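Local coordinates for protein B-agarase (Saccharophagus degradans, PDB 4BQ2) that acts as a family 50 glycoside hydrolase, an exo-beta-agarase that hydrolyses the beta-linkages of the marine polysaccharide agarose, at residues Val404-Trp418 against Tyr423-Trp436. Sequence-based numbering, arbitrary orientation.
Sequences VDRMLNWGFTSLGNW and YYDNNRIPFFANGW
With CG1 of Ile429 anti to the backbone N (chi1 -170°), the side chain reaches between the last turns of the helix and the chain that leaves it: CD1 lies 3.6 Å from CB of Met407 and close to O of Phe412, while branch CG2 turns to CG of Leu415 and CG1 of Val404. Arg428, bent at chi3, brings its guanidinium back over Val404, whose CG1 sits against one face, and to Asp405. There NH2 meets OD1 of Asp405 at 2.5 Å, a nearly straight salt-bridge bond whose unusually short length is doubtful; NH1 adds only a weak one to the same oxygen, and the two planes stand 76° apart. Asn426 fixes the turn that presents both residues. Its OD1 accepts from N of Arg428 and of Ile429, an Asx turn extended to an Asx motif, and its ND2 donates to O of Tyr423 and of Ile429, so four bonds hold the amide.

Beyond the Schellman motif at Gly411, the backbones join in a single bridge: N of Leu415 donates to O of Pro430 (2.9 Å), and N of Phe432 to O of Leu415 (3.0 Å). Farther along, the indole planes of Trp418 and Trp436 are inclined by only 20° yet widely offset; one water accepts from NE1 of Trp418 and ND2 of Asn434. OD1 of Asn417 is buried without a polar partner.

The last turns of helix 394-410 thus pack on loop 423-430, while residues 414-418 run parallel to 430-434, between strands 280-287 and 431-435, consistent with neighbouring strands of the (beta/alpha)8 barrel expected for family 50. Residues 416-418 bond to the backbone at Leu286, Ile288 and Ile289; Phe431 bonds to that of Trp482 and Val484, at the start of parallel strand 483-488, and packs on helix 460-477.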
ATOM      1  N   VAL A 404     -18.968   5.959  12.610  1.00 12.55           N
ATOM      2  CA  VAL A 404     -20.157   5.769  11.753  1.00 15.09           C
ATOM      3  C   VAL A 404     -20.800   7.139  11.423  1.00 14.62           C
ATOM      4  O   VAL A 404     -21.118   7.429  10.259  1.00 15.08           O
ATOM      5  CB  VAL A 404     -21.203   4.791  12.397  1.00 15.33           C
ATOM      6  CG1 VAL A 404     -22.463   4.711  11.569  1.00 15.68           C
ATOM      7  CG2 VAL A 404     -20.624   3.397  12.519  1.00 14.80           C
ATOM      8  N   ASP A 405     -20.932   8.008  12.423  1.00 15.62           N
ATOM      9  CA  ASP A 405     -21.514   9.349  12.182  1.00 16.62           C
ATOM     10  C   ASP A 405     -20.679  10.134  11.163  1.00 16.54           C
ATOM     11  O   ASP A 405     -21.237  10.828  10.323  1.00 16.14           O
ATOM     12  CB  ASP A 405     -21.615  10.158  13.485  1.00 16.50           C
ATOM     13  CG  ASP A 405     -22.773   9.689  14.390  1.00 20.13           C
ATOM     14  OD1 ASP A 405     -23.614   8.819  13.972  1.00 18.12           O
ATOM     15  OD2 ASP A 405     -22.849  10.193  15.526  1.00 20.00           O
ATOM     16  N   ARG A 406     -19.346  10.043  11.265  1.00 16.00           N
ATOM     17  CA  ARG A 406     -18.465  10.700  10.283  1.00 15.31           C
ATOM     18  C   ARG A 406     -18.728  10.115   8.903  1.00 15.59           C
ATOM     19  O   ARG A 406     -18.920  10.848   7.961  1.00 15.59           O
ATOM     20  CB  ARG A 406     -16.993  10.450  10.605  1.00 14.86           C
ATOM     21  CG  ARG A 406     -16.483  11.249  11.798  1.00 14.30           C
ATOM     22  CD  ARG A 406     -15.178  10.669  12.311  1.00 14.09           C
ATOM     23  NE  ARG A 406     -14.426  11.666  13.093  1.00 13.77           N
ATOM     24  CZ  ARG A 406     -13.331  11.405  13.791  1.00 15.12           C
ATOM     25  NH1 ARG A 406     -12.792  10.165  13.816  1.00 14.34           N
ATOM     26  NH2 ARG A 406     -12.773  12.400  14.472  1.00 13.97           N
ATOM     27  N   MET A 407     -18.660   8.793   8.780  1.00 15.66           N
ATOM     28  CA  MET A 407     -18.804   8.158   7.444  1.00 16.17           C
ATOM     29  C   MET A 407     -20.080   8.619   6.754  1.00 16.23           C
ATOM     30  O   MET A 407     -20.062   9.005   5.574  1.00 16.13           O
ATOM     31  CB  MET A 407     -18.773   6.633   7.552  1.00 16.73           C
ATOM     32  CG  MET A 407     -17.443   6.088   8.081  1.00 16.62           C
ATOM     33  SD  MET A 407     -15.986   6.750   7.248  1.00 18.46           S
ATOM     34  CE  MET A 407     -14.826   6.876   8.620  1.00 19.50           C
ATOM     35  N   LEU A 408     -21.184   8.589   7.500  1.00 16.15           N
ATOM     36  CA  LEU A 408     -22.484   9.082   7.002  1.00 15.57           C
ATOM     37  C   LEU A 408     -22.484  10.575   6.661  1.00 16.55           C
ATOM     38  O   LEU A 408     -23.014  10.989   5.610  1.00 15.85           O
ATOM     39  CB  LEU A 408     -23.619   8.741   7.990  1.00 16.05           C
ATOM     40  CG  LEU A 408     -23.855   7.252   8.199  1.00 15.30           C
ATOM     41  CD1 LEU A 408     -24.876   7.075   9.308  1.00 15.65           C
ATOM     42  CD2 LEU A 408     -24.327   6.610   6.894  1.00 15.65           C
ATOM     43  N   ASN A 409     -21.893  11.398   7.513  1.00 15.54           N
ATOM     44  CA  ASN A 409     -21.782  12.824   7.175  1.00 16.27           C
ATOM     45  C   ASN A 409     -20.931  13.049   5.929  1.00 14.64           C
ATOM     46  O   ASN A 409     -21.238  13.900   5.075  1.00 14.06           O
ATOM     47  CB  ASN A 409     -21.228  13.650   8.369  1.00 16.19           C
ATOM     48  CG  ASN A 409     -21.118  15.144   8.042  1.00 17.53           C
ATOM     49  OD1 ASN A 409     -20.064  15.625   7.629  1.00 17.71           O
ATOM     50  ND2 ASN A 409     -22.236  15.865   8.157  1.00 17.88           N
ATOM     51  N   TRP A 410     -19.868  12.255   5.808  1.00 13.60           N
ATOM     52  CA  TRP A 410     -18.886  12.453   4.741  1.00 14.20           C
ATOM     53  C   TRP A 410     -19.367  11.821   3.450  1.00 15.29           C
ATOM     54  O   TRP A 410     -18.735  11.980   2.403  1.00 16.39           O
ATOM     55  CB  TRP A 410     -17.544  11.820   5.150  1.00 14.39           C
ATOM     56  CG  TRP A 410     -16.912  12.432   6.380  1.00 14.42           C
ATOM     57  CD1 TRP A 410     -17.274  13.596   7.020  1.00 14.43           C
ATOM     58  CD2 TRP A 410     -15.789  11.915   7.063  1.00 14.75           C
ATOM     59  NE1 TRP A 410     -16.431  13.818   8.088  1.00 15.35           N
ATOM     60  CE2 TRP A 410     -15.508  12.793   8.135  1.00 15.24           C
ATOM     61  CE3 TRP A 410     -14.980  10.778   6.874  1.00 14.14           C
ATOM     62  CZ2 TRP A 410     -14.468  12.559   9.030  1.00 14.84           C
ATOM     63  CZ3 TRP A 410     -13.936  10.539   7.778  1.00 15.41           C
ATOM     64  CH2 TRP A 410     -13.667  11.456   8.817  1.00 15.56           C
ATOM     65  N   GLY A 411     -20.482  11.094   3.548  1.00 16.68           N
ATOM     66  CA  GLY A 411     -21.197  10.569   2.372  1.00 15.94           C
ATOM     67  C   GLY A 411     -20.745   9.195   1.899  1.00 15.73           C
ATOM     68  O   GLY A 411     -21.185   8.715   0.843  1.00 15.85           O
ATOM     69  N   PHE A 412     -19.897   8.543   2.682  1.00 15.83           N
ATOM     70  CA  PHE A 412     -19.399   7.232   2.292  1.00 15.38           C
ATOM     71  C   PHE A 412     -20.492   6.211   2.395  1.00 15.10           C
ATOM     72  O   PHE A 412     -21.312   6.276   3.321  1.00 16.74           O
ATOM     73  CB  PHE A 412     -18.248   6.818   3.167  1.00 15.24           C
ATOM     74  CG  PHE A 412     -16.965   7.514   2.836  1.00 15.37           C
ATOM     75  CD1 PHE A 412     -16.401   7.379   1.579  1.00 15.60           C
ATOM     76  CD2 PHE A 412     -16.319   8.309   3.795  1.00 15.35           C
ATOM     77  CE1 PHE A 412     -15.193   8.005   1.243  1.00 15.18           C
ATOM     78  CE2 PHE A 412     -15.112   8.931   3.472  1.00 15.20           C
ATOM     79  CZ  PHE A 412     -14.561   8.792   2.198  1.00 15.42           C
ATOM     80  N   THR A 413     -20.521   5.278   1.454  1.00 14.77           N
ATOM     81  CA  THR A 413     -21.618   4.343   1.428  1.00 14.99           C
ATOM     82  C   THR A 413     -21.253   3.048   2.180  1.00 15.44           C
ATOM     83  O   THR A 413     -22.110   2.166   2.345  1.00 15.34           O
ATOM     84  CB  THR A 413     -22.038   4.009  -0.005  1.00 14.55           C
ATOM     85  OG1 THR A 413     -20.931   3.463  -0.704  1.00 13.17           O
ATOM     86  CG2 THR A 413     -22.561   5.246  -0.762  1.00 14.87           C
ATOM     87  N   SER A 414     -20.008   2.939   2.660  1.00 13.77           N
ATOM     88  CA  SER A 414     -19.580   1.737   3.379  1.00 13.42           C
ATOM     89  C   SER A 414     -18.424   2.004   4.322  1.00 13.29           C
ATOM     90  O   SER A 414     -17.758   3.030   4.191  1.00 14.10           O
ATOM     91  CB  SER A 414     -19.086   0.675   2.375  1.00 13.44           C
ATOM     92  OG  SER A 414     -17.946   1.114   1.662  1.00 13.75           O
ATOM     93  N   LEU A 415     -18.198   1.037   5.218  1.00 12.89           N
ATOM     94  CA  LEU A 415     -16.918   0.773   5.924  1.00 12.05           C
ATOM     95  C   LEU A 415     -16.154  -0.242   5.093  1.00 12.04           C
ATOM     96  O   LEU A 415     -16.726  -1.236   4.664  1.00 11.79           O
ATOM     97  CB  LEU A 415     -17.184   0.188   7.322  1.00 11.80           C
ATOM     98  CG  LEU A 415     -18.241   0.951   8.149  1.00 12.25           C
ATOM     99  CD1 LEU A 415     -18.588   0.263   9.484  1.00 11.25           C
ATOM    100  CD2 LEU A 415     -17.830   2.391   8.391  1.00 12.88           C
ATOM    101  N   GLY A 416     -14.866  -0.001   4.857  1.00 11.58           N
ATOM    102  CA  GLY A 416     -14.141  -0.762   3.843  1.00 12.00           C
ATOM    103  C   GLY A 416     -13.496  -1.949   4.505  1.00 12.08           C
ATOM    104  O   GLY A 416     -13.948  -2.415   5.569  1.00 13.26           O
ATOM    105  N   ASN A 417     -12.447  -2.465   3.879  1.00 12.27           N
ATOM    106  CA  ASN A 417     -11.806  -3.659   4.375  1.00 12.97           C
ATOM    107  C   ASN A 417     -11.141  -3.455   5.729  1.00 13.98           C
ATOM    108  O   ASN A 417     -10.756  -2.348   6.058  1.00 15.14           O
ATOM    109  CB  ASN A 417     -10.758  -4.151   3.367  1.00 12.75           C
ATOM    110  CG  ASN A 417     -10.475  -5.631   3.514  1.00 14.08           C
ATOM    111  OD1 ASN A 417     -11.307  -6.396   4.064  1.00 14.67           O
ATOM    112  ND2 ASN A 417      -9.348  -6.065   2.984  1.00 13.17           N
ATOM    113  N   TRP A 418     -10.979  -4.548   6.463  1.00 14.15           N
ATOM    114  CA  TRP A 418     -10.403  -4.556   7.803  1.00 14.32           C
ATOM    115  C   TRP A 418     -11.147  -3.583   8.707  1.00 14.75           C
ATOM    116  O   TRP A 418     -10.531  -2.761   9.419  1.00 14.41           O
ATOM    117  CB  TRP A 418      -8.896  -4.257   7.745  1.00 13.85           C
ATOM    118  CG  TRP A 418      -8.194  -5.272   6.855  1.00 13.61           C
ATOM    119  CD1 TRP A 418      -8.088  -6.610   7.065  1.00 13.07           C
ATOM    120  CD2 TRP A 418      -7.457  -4.985   5.651  1.00 13.29           C
ATOM    121  NE1 TRP A 418      -7.331  -7.189   6.065  1.00 12.91           N
ATOM    122  CE2 TRP A 418      -6.957  -6.217   5.171  1.00 12.83           C
ATOM    123  CE3 TRP A 418      -7.196  -3.804   4.923  1.00 12.80           C
ATOM    124  CZ2 TRP A 418      -6.184  -6.313   4.002  1.00 12.99           C
ATOM    125  CZ3 TRP A 418      -6.425  -3.884   3.759  1.00 12.26           C
ATOM    126  CH2 TRP A 418      -5.933  -5.146   3.313  1.00 12.64           C
ATOM    127  N   TYR A 423     -18.106  -3.376  14.580  1.00 13.92           N
ATOM    128  CA  TYR A 423     -18.965  -2.514  13.738  1.00 13.67           C
ATOM    129  C   TYR A 423     -19.989  -3.327  12.936  1.00 13.74           C
ATOM    130  O   TYR A 423     -20.875  -2.769  12.316  1.00 13.26           O
ATOM    131  CB  TYR A 423     -18.153  -1.772  12.674  1.00 14.67           C
ATOM    132  CG  TYR A 423     -17.336  -0.614  13.157  1.00 14.44           C
ATOM    133  CD1 TYR A 423     -17.900   0.646  13.298  1.00 14.93           C
ATOM    134  CD2 TYR A 423     -15.985  -0.777  13.464  1.00 15.91           C
ATOM    135  CE1 TYR A 423     -17.133   1.727  13.745  1.00 16.01           C
ATOM    136  CE2 TYR A 423     -15.217   0.280  13.921  1.00 15.06           C
ATOM    137  CZ  TYR A 423     -15.795   1.530  14.049  1.00 16.36           C
ATOM    138  OH  TYR A 423     -15.037   2.585  14.460  1.00 15.71           O
ATOM    139  N   TYR A 424     -19.873  -4.642  12.955  1.00 14.16           N
ATOM    140  CA  TYR A 424     -20.686  -5.457  12.016  1.00 15.34           C
ATOM    141  C   TYR A 424     -22.183  -5.454  12.307  1.00 17.07           C
ATOM    142  O   TYR A 424     -22.991  -5.822  11.424  1.00 17.03           O
ATOM    143  CB  TYR A 424     -20.184  -6.897  12.009  1.00 14.53           C
ATOM    144  CG  TYR A 424     -18.877  -7.092  11.274  1.00 15.71           C
ATOM    145  CD1 TYR A 424     -18.147  -6.002  10.742  1.00 15.59           C
ATOM    146  CD2 TYR A 424     -18.304  -8.375  11.191  1.00 15.18           C
ATOM    147  CE1 TYR A 424     -16.920  -6.218  10.108  1.00 15.64           C
ATOM    148  CE2 TYR A 424     -17.110  -8.578  10.543  1.00 16.55           C
ATOM    149  CZ  TYR A 424     -16.416  -7.505  10.019  1.00 16.38           C
ATOM    150  OH  TYR A 424     -15.196  -7.787   9.412  1.00 17.74           O
ATOM    151  N   ASP A 425     -22.559  -5.058  13.523  1.00 16.82           N
ATOM    152  CA  ASP A 425     -23.977  -4.894  13.833  1.00 18.45           C
ATOM    153  C   ASP A 425     -24.427  -3.444  13.956  1.00 18.00           C
ATOM    154  O   ASP A 425     -25.448  -3.176  14.580  1.00 17.28           O
ATOM    155  CB  ASP A 425     -24.387  -5.704  15.086  1.00 19.65           C
ATOM    156  CG  ASP A 425     -23.724  -5.203  16.362  1.00 22.72           C
ATOM    157  OD1 ASP A 425     -22.765  -4.417  16.266  1.00 25.64           O
ATOM    158  OD2 ASP A 425     -24.158  -5.608  17.464  1.00 23.09           O
ATOM    159  N   ASN A 426     -23.689  -2.502  13.379  1.00 16.28           N
ATOM    160  CA  ASN A 426     -24.019  -1.087  13.569  1.00 16.20           C
ATOM    161  C   ASN A 426     -25.370  -0.760  12.966  1.00 16.82           C
ATOM    162  O   ASN A 426     -26.084   0.067  13.476  1.00 17.74           O
ATOM    163  CB  ASN A 426     -22.907  -0.187  13.025  1.00 16.50           C
ATOM    164  CG  ASN A 426     -22.986  -0.002  11.532  1.00 16.87           C
ATOM    165  OD1 ASN A 426     -23.764   0.822  11.068  1.00 17.14           O
ATOM    166  ND2 ASN A 426     -22.200  -0.767  10.776  1.00 16.53           N
ATOM    167  N   ASN A 427     -25.718  -1.468  11.895  1.00 18.94           N
ATOM    168  CA  ASN A 427     -27.034  -1.383  11.271  1.00 19.71           C
ATOM    169  C   ASN A 427     -27.406   0.041  10.813  1.00 19.46           C
ATOM    170  O   ASN A 427     -28.568   0.406  10.795  1.00 19.13           O
ATOM    171  CB  ASN A 427     -28.112  -2.009  12.173  1.00 20.26           C
ATOM    172  CG  ASN A 427     -27.912  -3.498  12.351  1.00 22.20           C
ATOM    173  OD1 ASN A 427     -27.131  -4.127  11.621  1.00 21.76           O
ATOM    174  ND2 ASN A 427     -28.598  -4.081  13.342  1.00 23.17           N
ATOM    175  N   ARG A 428     -26.404   0.823  10.411  1.00 17.82           N
ATOM    176  CA  ARG A 428     -26.650   2.195   9.915  1.00 17.80           C
ATOM    177  C   ARG A 428     -25.845   2.444   8.624  1.00 15.91           C
ATOM    178  O   ARG A 428     -26.168   3.333   7.819  1.00 14.83           O
ATOM    179  CB  ARG A 428     -26.267   3.240  10.998  1.00 18.94           C
ATOM    180  CG  ARG A 428     -27.154   3.259  12.262  1.00 21.50           C
ATOM    181  CD  ARG A 428     -26.370   3.849  13.460  1.00 26.00           C
ATOM    182  NE  ARG A 428     -26.138   5.222  13.145  1.00 26.89           N
ATOM    183  CZ  ARG A 428     -25.157   6.025  13.534  1.00 23.62           C
ATOM    184  NH1 ARG A 428     -24.153   5.692  14.367  1.00 21.97           N
ATOM    185  NH2 ARG A 428     -25.233   7.228  13.038  1.00 23.30           N
ATOM    186  N   ILE A 429     -24.777   1.675   8.445  1.00 14.29           N
ATOM    187  CA  ILE A 429     -23.934   1.794   7.245  1.00 13.68           C
ATOM    188  C   ILE A 429     -23.390   0.395   6.899  1.00 13.13           C
ATOM    189  O   ILE A 429     -23.025  -0.379   7.804  1.00 13.55           O
ATOM    190  CB  ILE A 429     -22.771   2.825   7.431  1.00 13.80           C
ATOM    191  CG1 ILE A 429     -22.087   3.094   6.071  1.00 13.64           C
ATOM    192  CG2 ILE A 429     -21.768   2.343   8.503  1.00 13.92           C
ATOM    193  CD1 ILE A 429     -21.008   4.186   6.147  1.00 13.97           C
ATOM    194  N   PRO A 430     -23.412   0.026   5.601  1.00 13.66           N
ATOM    195  CA  PRO A 430     -22.920  -1.297   5.228  1.00 13.66           C
ATOM    196  C   PRO A 430     -21.433  -1.433   5.471  1.00 14.44           C
ATOM    197  O   PRO A 430     -20.725  -0.423   5.630  1.00 14.55           O
ATOM    198  CB  PRO A 430     -23.186  -1.355   3.705  1.00 13.72           C
ATOM    199  CG  PRO A 430     -24.261  -0.356   3.476  1.00 13.31           C
ATOM    200  CD  PRO A 430     -23.928   0.758   4.433  1.00 13.20           C
ATOM    201  N   PHE A 431     -20.937  -2.663   5.463  1.00 14.89           N
ATOM    202  CA  PHE A 431     -19.499  -2.899   5.688  1.00 14.84           C
ATOM    203  C   PHE A 431     -18.999  -4.038   4.809  1.00 15.17           C
ATOM    204  O   PHE A 431     -19.787  -4.857   4.333  1.00 14.02           O
ATOM    205  CB  PHE A 431     -19.231  -3.279   7.157  1.00 15.32           C
ATOM    206  CG  PHE A 431     -19.917  -4.551   7.584  1.00 15.33           C
ATOM    207  CD1 PHE A 431     -21.272  -4.542   7.966  1.00 16.04           C
ATOM    208  CD2 PHE A 431     -19.211  -5.759   7.602  1.00 15.19           C
ATOM    209  CE1 PHE A 431     -21.908  -5.733   8.362  1.00 15.90           C
ATOM    210  CE2 PHE A 431     -19.829  -6.932   7.990  1.00 17.05           C
ATOM    211  CZ  PHE A 431     -21.170  -6.920   8.391  1.00 16.32           C
ATOM    212  N   PHE A 432     -17.685  -4.088   4.621  1.00 14.01           N
ATOM    213  CA  PHE A 432     -17.028  -5.197   3.911  1.00 13.63           C
ATOM    214  C   PHE A 432     -16.371  -6.061   4.943  1.00 13.38           C
ATOM    215  O   PHE A 432     -15.773  -5.529   5.875  1.00 15.31           O
ATOM    216  CB  PHE A 432     -16.002  -4.674   2.907  1.00 12.22           C
ATOM    217  CG  PHE A 432     -16.640  -4.046   1.707  1.00 13.36           C
ATOM    218  CD1 PHE A 432     -17.341  -2.846   1.820  1.00 13.40           C
ATOM    219  CD2 PHE A 432     -16.590  -4.688   0.472  1.00 12.87           C
ATOM    220  CE1 PHE A 432     -17.977  -2.262   0.717  1.00 13.21           C
ATOM    221  CE2 PHE A 432     -17.199  -4.110  -0.649  1.00 13.80           C
ATOM    222  CZ  PHE A 432     -17.888  -2.894  -0.527  1.00 13.80           C
ATOM    223  N   ALA A 433     -16.491  -7.376   4.782  1.00 13.33           N
ATOM    224  CA  ALA A 433     -15.904  -8.323   5.730  1.00 13.53           C
ATOM    225  C   ALA A 433     -14.617  -8.861   5.139  1.00 13.78           C
ATOM    226  O   ALA A 433     -14.395  -8.699   3.961  1.00 14.64           O
ATOM    227  CB  ALA A 433     -16.850  -9.483   5.992  1.00 13.64           C
ATOM    228  N   ASN A 434     -13.809  -9.541   5.953  1.00 13.50           N
ATOM    229  CA  ASN A 434     -12.571 -10.151   5.474  1.00 14.00           C
ATOM    230  C   ASN A 434     -12.131 -11.311   6.317  1.00 14.03           C
ATOM    231  O   ASN A 434     -12.470 -11.424   7.518  1.00 15.74           O
ATOM    232  CB  ASN A 434     -11.424  -9.129   5.493  1.00 14.70           C
ATOM    233  CG  ASN A 434     -10.937  -8.809   6.915  1.00 15.13           C
ATOM    234  OD1 ASN A 434     -11.498  -7.939   7.647  1.00 16.86           O
ATOM    235  ND2 ASN A 434      -9.902  -9.500   7.316  1.00 14.78           N
ATOM    236  N   GLY A 435     -11.312 -12.153   5.700  1.00 14.39           N
ATOM    237  CA  GLY A 435     -10.588 -13.181   6.422  1.00 13.31           C
ATOM    238  C   GLY A 435      -9.276 -13.424   5.717  1.00 13.66           C
ATOM    239  O   GLY A 435      -9.062 -12.962   4.565  1.00 13.38           O
ATOM    240  N   TRP A 436      -8.394 -14.122   6.420  1.00 13.97           N
ATOM    241  CA  TRP A 436      -7.098 -14.519   5.878  1.00 15.18           C
ATOM    242  C   TRP A 436      -6.988 -16.026   6.020  1.00 15.23           C
ATOM    243  O   TRP A 436      -7.265 -16.564   7.093  1.00 15.05           O
ATOM    244  CB  TRP A 436      -5.959 -13.955   6.731  1.00 14.48           C
ATOM    245  CG  TRP A 436      -5.843 -12.495   6.952  1.00 14.77           C
ATOM    246  CD1 TRP A 436      -6.356 -11.785   8.005  1.00 15.23           C
ATOM    247  CD2 TRP A 436      -5.078 -11.557   6.166  1.00 14.90           C
ATOM    248  NE1 TRP A 436      -5.974 -10.470   7.919  1.00 15.40           N
ATOM    249  CE2 TRP A 436      -5.170 -10.304   6.812  1.00 15.71           C
ATOM    250  CE3 TRP A 436      -4.309 -11.670   5.011  1.00 15.10           C
ATOM    251  CZ2 TRP A 436      -4.549  -9.136   6.302  1.00 16.02           C
ATOM    252  CZ3 TRP A 436      -3.658 -10.514   4.492  1.00 16.13           C
ATOM    253  CH2 TRP A 436      -3.807  -9.261   5.126  1.00 16.03           C
TER
HETATM  254  O   HOH W   1      -8.148 -10.041   5.459  1.00 12.54           O